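Local coordinates for protein UDP-galactopyranose mutase (Deinococcus radiodurans, PDB 3MJ4) that binds FAD and UDP and probably interconverts UDP-galactopyranose and UDP-galactofuranose, at residues 151-156 with 163-168; 334-339 with 366-371. All coordinates share one frame; numbering follows the deposited sequence.

Both contacts belong to one chain and follow each other in sequence, contact 1 closing before contact 2 opens. Their centres lie 24 Å apart and their nearest atoms about 12 Å, so they do not touch. Contact 2 lines the UDP-binding site, probably part of the active site, where Tyr335 and Tyr370 reach the diphosphate of UDP and the FAD is close by. Contact 1 lies toward the periphery, its centre 26 Å from the centre of the chain, and the side chain of Val164 is about 12 Å from the UDP. Helix 159-184 relates the two: its early turns form half of contact 1, while its end carries Gln183 and Trp184, which pack on Tyr335.

Contact 1: residues 151-156 with 163-168; sequences EKVEQV and VVSKVG
Val164, in the early part of helix 159-184, takes a backbone bond from the loop that precedes the helix: Glu151 N donates to Val164 O over 3.1 Å, with a nearly straight N-H...O angle of 168°. That oxygen also accepts the helical bond from Gly168 N, and the two donors come from opposite faces of its carbonyl plane. The side chains of the pair meet as well. Val164 CG1 lies 3.5 Å from Glu151 CB and faces the rest of the extended glutamate chain, which runs past it to a salt bridge between Glu151 OE1 and Arg169.

At Ser165 the loop passes close to the helix backbone. Glu151 O is 3.1 Å from Ser165 CA, a CA-H...O contact, while Val153 CG2 packs against Ser165 CB at 3.6 Å. With CG1 anti to the backbone N (chi1 -169°), CG2 is the branch left facing Ser165 CB. Ser165 OG turns back along its own chain to bond Asp161 O.

Gly168 closes the contact, its CA 4.4 Å from Glu151 N. Positive phi (74°) suits a glycine at this place. The loop is thus set against the helix largely through backbone atoms, with Val164 CG1 packed on the glutamate and Val153 CG2 on Ser165 CB, and the pairing of the Glu151 carboxylate with Arg169 of the same helix is likely to steady the glutamate chain against Val164.

Contact 2: residues 334-339 with 366-371; sequences YYPVPR and ATYRYY. With UDP (uridine-5'-diphosphate), chain L.
Pro336, Tyr370 and Tyr368 bury the most surface here, where the end of the long strand 320-336 of the mixed sheet meets the loop between strand 359-361 and helix 373-388. That loop makes an inverse gamma turn centred on Tyr370, and the contact forms part of the wall of the UDP pocket. Pro336 is held from two directions. Its CB lies over the face of the Tyr368 ring in a CH-pi contact, 3.7 Å from the centroid and 11° off the normal, while its CG reaches Arg369 O at 3.6 Å.

With CG anti to the backbone N (chi1 -151°), the Tyr368 ring is laid face-on over Pro336 CB and its hydroxyl is carried to Val337 N, from which it accepts over 3.2 Å at an N-H...O angle of 165°. The same hydroxyl is hydrogen-bonded to Pro273 O, so a single oxygen joins three parts of the chain. A leucine here would probably leave Val337 N without this acceptor and the proline without an aromatic face.

Tyr370 packs on Pro338 CG through CD2 and, with CE1, meets the edge of the Tyr335 ring at CD2, 3.8 Å away. Arg198 makes a cation-pi contact with Tyr370. Both tyrosines border the diphosphate: UDP O2B lies 3.2 Å from Tyr335 CE2, near the plane of that ring, and Tyr370 OH comes to 3.0 Å from the bridging oxygen O3A of UDP.

Contact 1: residues 151-156 with 163-168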
loop_
_atom_site.group_PDB
_atom_site.type_symbol
_atom_site.label_atom_id
_atom_site.label_comp_id
_atom_site.label_asym_id
_atom_site.label_seq_id
_atom_site.Cartn_x
_atom_site.Cartn_y
_atom_site.Cartn_z
ATOM N N GLU A 151 34.536 -14.336 33.560
ATOM C CA GLU A 151 35.591 -13.417 33.970
ATOM C C GLU A 151 35.026 -12.473 35.017
ATOM O O GLU A 151 33.822 -12.188 35.034
ATOM C CB GLU A 151 36.177 -12.663 32.787
ATOM C CG GLU A 151 37.068 -13.541 31.925
ATOM C CD GLU A 151 37.657 -12.787 30.764
ATOM O OE1 GLU A 151 38.297 -13.421 29.895
ATOM O OE2 GLU A 151 37.468 -11.556 30.724
ATOM N N LYS A 152 35.874 -12.027 35.931
ATOM C CA LYS A 152 35.379 -11.203 37.020
ATOM C C LYS A 152 35.523 -9.748 36.606
ATOM O O LYS A 152 36.545 -9.350 36.042
ATOM C CB LYS A 152 36.127 -11.509 38.322
ATOM C CG LYS A 152 35.294 -11.339 39.600
ATOM C CD LYS A 152 35.282 -9.879 40.074
ATOM C CE LYS A 152 34.382 -9.669 41.296
ATOM N NZ LYS A 152 34.353 -8.243 41.758
ATOM N N VAL A 153 34.463 -8.979 36.840
ATOM C CA VAL A 153 34.417 -7.552 36.541
ATOM C C VAL A 153 33.513 -6.973 37.635
ATOM O O VAL A 153 32.393 -7.468 37.792
ATOM C CB VAL A 153 33.816 -7.293 35.139
ATOM C CG1 VAL A 153 34.004 -5.863 34.726
ATOM C CG2 VAL A 153 34.444 -8.202 34.099
ATOM N N GLU A 154 33.922 -5.950 38.400
ATOM C CA GLU A 154 34.974 -4.970 38.121
ATOM C C GLU A 154 34.214 -3.796 37.506
ATOM O O GLU A 154 33.136 -3.446 37.994
ATOM C CB GLU A 154 36.089 -5.521 37.228
ATOM C CG GLU A 154 37.159 -4.545 36.790
ATOM C CD GLU A 154 38.244 -5.229 35.957
ATOM O OE1 GLU A 154 38.669 -6.354 36.320
ATOM O OE2 GLU A 154 38.660 -4.649 34.927
ATOM N N GLN A 155 34.725 -3.205 36.433
ATOM C CA GLN A 155 34.001 -2.110 35.792
ATOM C C GLN A 155 32.521 -2.447 35.445
ATOM O O GLN A 155 31.601 -1.982 36.121
ATOM C CB GLN A 155 34.798 -1.548 34.592
ATOM C CG GLN A 155 35.051 -2.510 33.413
ATOM C CD GLN A 155 36.441 -2.341 32.797
ATOM O OE1 GLN A 155 37.410 -2.101 33.511
ATOM N NE2 GLN A 155 36.539 -2.474 31.473
ATOM N N VAL A 156 32.320 -3.289 34.430
ATOM C CA VAL A 156 31.015 -3.570 33.796
ATOM C C VAL A 156 30.453 -2.373 33.037
ATOM O O VAL A 156 29.334 -1.913 33.327
ATOM C CB VAL A 156 29.913 -4.096 34.753
ATOM C CG1 VAL A 156 29.044 -5.095 34.009
ATOM C CG2 VAL A 156 30.505 -4.728 36.006
ATOM N N VAL A 163 28.910 -9.906 28.582
ATOM C CA VAL A 163 28.931 -11.306 28.177
ATOM C C VAL A 163 30.008 -12.053 28.953
ATOM O O VAL A 163 29.747 -12.834 29.868
ATOM C CB VAL A 163 29.259 -11.447 26.684
ATOM C CG1 VAL A 163 29.228 -12.912 26.274
ATOM C CG2 VAL A 163 28.302 -10.630 25.843
ATOM N N VAL A 164 31.235 -11.792 28.552
ATOM C CA VAL A 164 32.409 -12.332 29.194
ATOM C C VAL A 164 32.236 -12.566 30.705
ATOM O O VAL A 164 32.567 -13.639 31.205
ATOM C CB VAL A 164 33.610 -11.419 28.860
ATOM C CG1 VAL A 164 34.465 -11.146 30.086
ATOM C CG2 VAL A 164 34.399 -11.990 27.668
ATOM N N SER A 165 31.696 -11.597 31.435
ATOM C CA SER A 165 31.635 -11.725 32.889
ATOM C C SER A 165 30.401 -12.489 33.341
ATOM O O SER A 165 30.052 -12.495 34.528
ATOM C CB SER A 165 31.644 -10.355 33.547
ATOM O OG SER A 165 30.424 -9.687 33.301
ATOM N N LYS A 166 29.726 -13.120 32.389
ATOM C CA LYS A 166 28.603 -13.979 32.716
ATOM C C LYS A 166 28.838 -15.384 32.174
ATOM O O LYS A 166 28.544 -16.372 32.845
ATOM C CB LYS A 166 27.304 -13.391 32.173
ATOM C CG LYS A 166 26.261 -13.175 33.246
ATOM C CD LYS A 166 25.194 -12.180 32.809
ATOM C CE LYS A 166 25.736 -10.763 32.736
ATOM N NZ LYS A 166 24.773 -9.843 32.069
ATOM N N VAL A 167 29.389 -15.469 30.967
ATOM C CA VAL A 167 29.583 -16.762 30.324
ATOM C C VAL A 167 31.012 -17.032 29.841
ATOM O O VAL A 167 31.274 -18.030 29.155
ATOM C CB VAL A 167 28.576 -16.981 29.168
ATOM C CG1 VAL A 167 27.164 -17.027 29.714
ATOM C CG2 VAL A 167 28.724 -15.893 28.110
ATOM N N GLY A 168 31.939 -16.155 30.207
ATOM C CA GLY A 168 33.339 -16.389 29.913
ATOM C C GLY A 168 33.713 -16.184 28.462
ATOM O O GLY A 168 32.861 -15.985 27.604
#

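Contact 2: residues 334-339 with 366-371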
loop_
_atom_site.group_PDB
_atom_site.type_symbol
_atom_site.label_atom_id
_atom_site.label_comp_id
_atom_site.label_asym_id
_atom_site.label_seq_id
_atom_site.Cartn_x
_atom_site.Cartn_y
_atom_site.Cartn_z
ATOM N N TYR A 334 19.666 3.391 10.813
ATOM C CA TYR A 334 18.805 2.411 11.479
ATOM C C TYR A 334 19.091 2.238 12.975
ATOM O O TYR A 334 18.177 2.041 13.758
ATOM C CB TYR A 334 18.834 1.058 10.760
ATOM C CG TYR A 334 18.343 1.109 9.339
ATOM C CD1 TYR A 334 19.053 0.499 8.319
ATOM C CD2 TYR A 334 17.168 1.759 9.012
ATOM C CE1 TYR A 334 18.612 0.547 6.998
ATOM C CE2 TYR A 334 16.707 1.802 7.699
ATOM C CZ TYR A 334 17.436 1.196 6.694
ATOM O OH TYR A 334 16.992 1.234 5.388
ATOM N N TYR A 335 20.347 2.303 13.389
ATOM C CA TYR A 335 20.623 2.156 14.814
ATOM C C TYR A 335 21.485 3.295 15.294
ATOM O O TYR A 335 22.413 3.703 14.603
ATOM C CB TYR A 335 21.399 0.869 15.125
ATOM C CG TYR A 335 20.858 -0.416 14.556
ATOM C CD1 TYR A 335 20.958 -0.690 13.202
ATOM C CD2 TYR A 335 20.297 -1.390 15.391
ATOM C CE1 TYR A 335 20.487 -1.885 12.685
ATOM C CE2 TYR A 335 19.822 -2.583 14.888
ATOM C CZ TYR A 335 19.924 -2.828 13.534
ATOM O OH TYR A 335 19.451 -4.008 13.012
ATOM N N PRO A 336 21.201 3.791 16.498
ATOM C CA PRO A 336 22.178 4.613 17.205
ATOM C C PRO A 336 23.340 3.708 17.588
ATOM O O PRO A 336 23.154 2.487 17.705
ATOM C CB PRO A 336 21.440 5.025 18.475
ATOM C CG PRO A 336 20.020 4.741 18.224
ATOM C CD PRO A 336 19.981 3.589 17.281
ATOM N N VAL A 337 24.519 4.285 17.790
ATOM C CA VAL A 337 25.665 3.497 18.198
ATOM C C VAL A 337 26.046 3.821 19.625
ATOM O O VAL A 337 26.902 4.667 19.861
ATOM C CB VAL A 337 26.848 3.758 17.303
ATOM C CG1 VAL A 337 28.015 2.849 17.704
ATOM C CG2 VAL A 337 26.445 3.540 15.864
ATOM N N PRO A 338 25.410 3.146 20.591
ATOM C CA PRO A 338 25.670 3.484 21.992
ATOM C C PRO A 338 27.118 3.248 22.414
ATOM O O PRO A 338 27.575 2.110 22.477
ATOM C CB PRO A 338 24.726 2.563 22.764
ATOM C CG PRO A 338 23.659 2.191 21.782
ATOM C CD PRO A 338 24.342 2.143 20.445
ATOM N N ARG A 339 27.826 4.334 22.701
ATOM C CA ARG A 339 29.159 4.289 23.297
ATOM C C ARG A 339 29.466 5.670 23.843
ATOM O O ARG A 339 28.826 6.643 23.463
ATOM C CB ARG A 339 30.203 3.872 22.271
ATOM C CG ARG A 339 30.122 4.643 20.989
ATOM C CD ARG A 339 30.866 3.904 19.905
ATOM N NE ARG A 339 32.232 3.598 20.316
ATOM C CZ ARG A 339 33.301 3.848 19.571
ATOM N NH1 ARG A 339 33.161 4.401 18.371
ATOM N NH2 ARG A 339 34.506 3.530 20.022
ATOM N N ALA A 366 15.426 10.357 16.651
ATOM C CA ALA A 366 15.421 11.761 17.062
ATOM C C ALA A 366 15.878 11.960 18.504
ATOM O O ALA A 366 16.330 13.055 18.863
ATOM C CB ALA A 366 14.049 12.383 16.844
ATOM N N THR A 367 15.749 10.914 19.325
ATOM C CA THR A 367 16.252 10.957 20.702
ATOM C C THR A 367 17.471 10.046 20.935
ATOM O O THR A 367 17.918 9.885 22.065
ATOM C CB THR A 367 15.147 10.663 21.742
ATOM O OG1 THR A 367 14.656 9.327 21.581
ATOM C CG2 THR A 367 13.996 11.622 21.577
ATOM N N TYR A 368 17.998 9.474 19.852
ATOM C CA TYR A 368 19.193 8.625 19.878
ATOM C C TYR A 368 19.098 7.512 20.919
ATOM O O TYR A 368 19.964 7.384 21.777
ATOM C CB TYR A 368 20.452 9.468 20.121
ATOM C CG TYR A 368 21.721 8.904 19.511
ATOM C CD1 TYR A 368 21.843 8.756 18.135
ATOM C CD2 TYR A 368 22.803 8.547 20.305
ATOM C CE1 TYR A 368 22.996 8.264 17.564
ATOM C CE2 TYR A 368 23.977 8.037 19.740
ATOM C CZ TYR A 368 24.061 7.892 18.366
ATOM O OH TYR A 368 25.208 7.392 17.784
ATOM N N ARG A 369 18.033 6.730 20.851
ATOM C CA ARG A 369 17.843 5.611 21.763
ATOM C C ARG A 369 17.655 4.320 21.001
ATOM O O ARG A 369 16.951 4.288 20.001
ATOM C CB ARG A 369 16.654 5.863 22.673
ATOM C CG ARG A 369 16.900 7.019 23.604
ATOM C CD ARG A 369 15.741 7.236 24.553
ATOM N NE ARG A 369 15.917 8.481 25.302
ATOM C CZ ARG A 369 15.024 9.012 26.140
ATOM N NH1 ARG A 369 13.852 8.408 26.373
ATOM N NH2 ARG A 369 15.310 10.156 26.751
ATOM N N TYR A 370 18.321 3.266 21.468
ATOM C CA TYR A 370 18.212 1.915 20.896
ATOM C C TYR A 370 16.879 1.281 21.290
ATOM O O TYR A 370 16.858 0.288 22.011
ATOM C CB TYR A 370 19.366 1.054 21.418
ATOM C CG TYR A 370 19.690 -0.196 20.630
ATOM C CD1 TYR A 370 18.787 -0.742 19.714
ATOM C CD2 TYR A 370 20.899 -0.854 20.828
ATOM C CE1 TYR A 370 19.094 -1.894 19.002
ATOM C CE2 TYR A 370 21.212 -2.022 20.131
ATOM C CZ TYR A 370 20.309 -2.529 19.215
ATOM O OH TYR A 370 20.640 -3.666 18.520
ATOM N N TYR A 371 15.776 1.863 20.816
ATOM C CA TYR A 371 14.425 1.485 21.224
ATOM C C TYR A 371 13.741 0.477 20.299
ATOM O O TYR A 371 13.916 0.492 19.070
ATOM C CB TYR A 371 13.538 2.717 21.276
ATOM C CG TYR A 371 13.504 3.459 22.590
ATOM C CD1 TYR A 371 14.167 2.984 23.709
ATOM C CD2 TYR A 371 12.785 4.646 22.704
ATOM C CE1 TYR A 371 14.119 3.680 24.904
ATOM C CE2 TYR A 371 12.726 5.342 23.887
ATOM C CZ TYR A 371 13.395 4.862 24.985
ATOM O OH TYR A 371 13.327 5.576 26.162
HETATM N N1 UDP L . 24.193 -10.131 19.393
HETATM C C2 UDP L . 25.212 -11.013 19.164
HETATM N N3 UDP L . 24.955 -12.224 18.560
HETATM C C4 UDP L . 23.667 -12.531 18.200
HETATM C C5 UDP L . 22.655 -11.614 18.450
HETATM C C6 UDP L . 22.908 -10.549 19.301
HETATM O O2 UDP L . 26.344 -10.687 19.506
HETATM O O4 UDP L . 23.421 -13.608 17.665
HETATM C "C1'" UDP L . 24.549 -8.867 20.020
HETATM C "C2'" UDP L . 24.878 -7.937 18.874
HETATM O "O2'" UDP L . 25.894 -7.052 19.271
HETATM C "C3'" UDP L . 23.557 -7.221 18.681
HETATM C "C4'" UDP L . 23.070 -7.109 20.105
HETATM O "O4'" UDP L . 23.411 -8.358 20.667
HETATM O "O3'" UDP L . 23.662 -5.965 18.077
HETATM C "C5'" UDP L . 21.581 -6.868 20.190
HETATM O "O5'" UDP L . 20.943 -7.634 19.205
HETATM P PA UDP L . 19.346 -7.604 19.116
HETATM O O1A UDP L . 18.749 -7.554 20.477
HETATM O O2A UDP L . 18.834 -8.745 18.302
HETATM O O3A UDP L . 19.060 -6.167 18.423
HETATM P PB UDP L . 18.779 -6.065 16.828
HETATM O O1B UDP L . 20.112 -6.188 16.178
HETATM O O2B UDP L . 18.098 -4.786 16.460
HETATM O O3B UDP L . 17.923 -7.206 16.381
#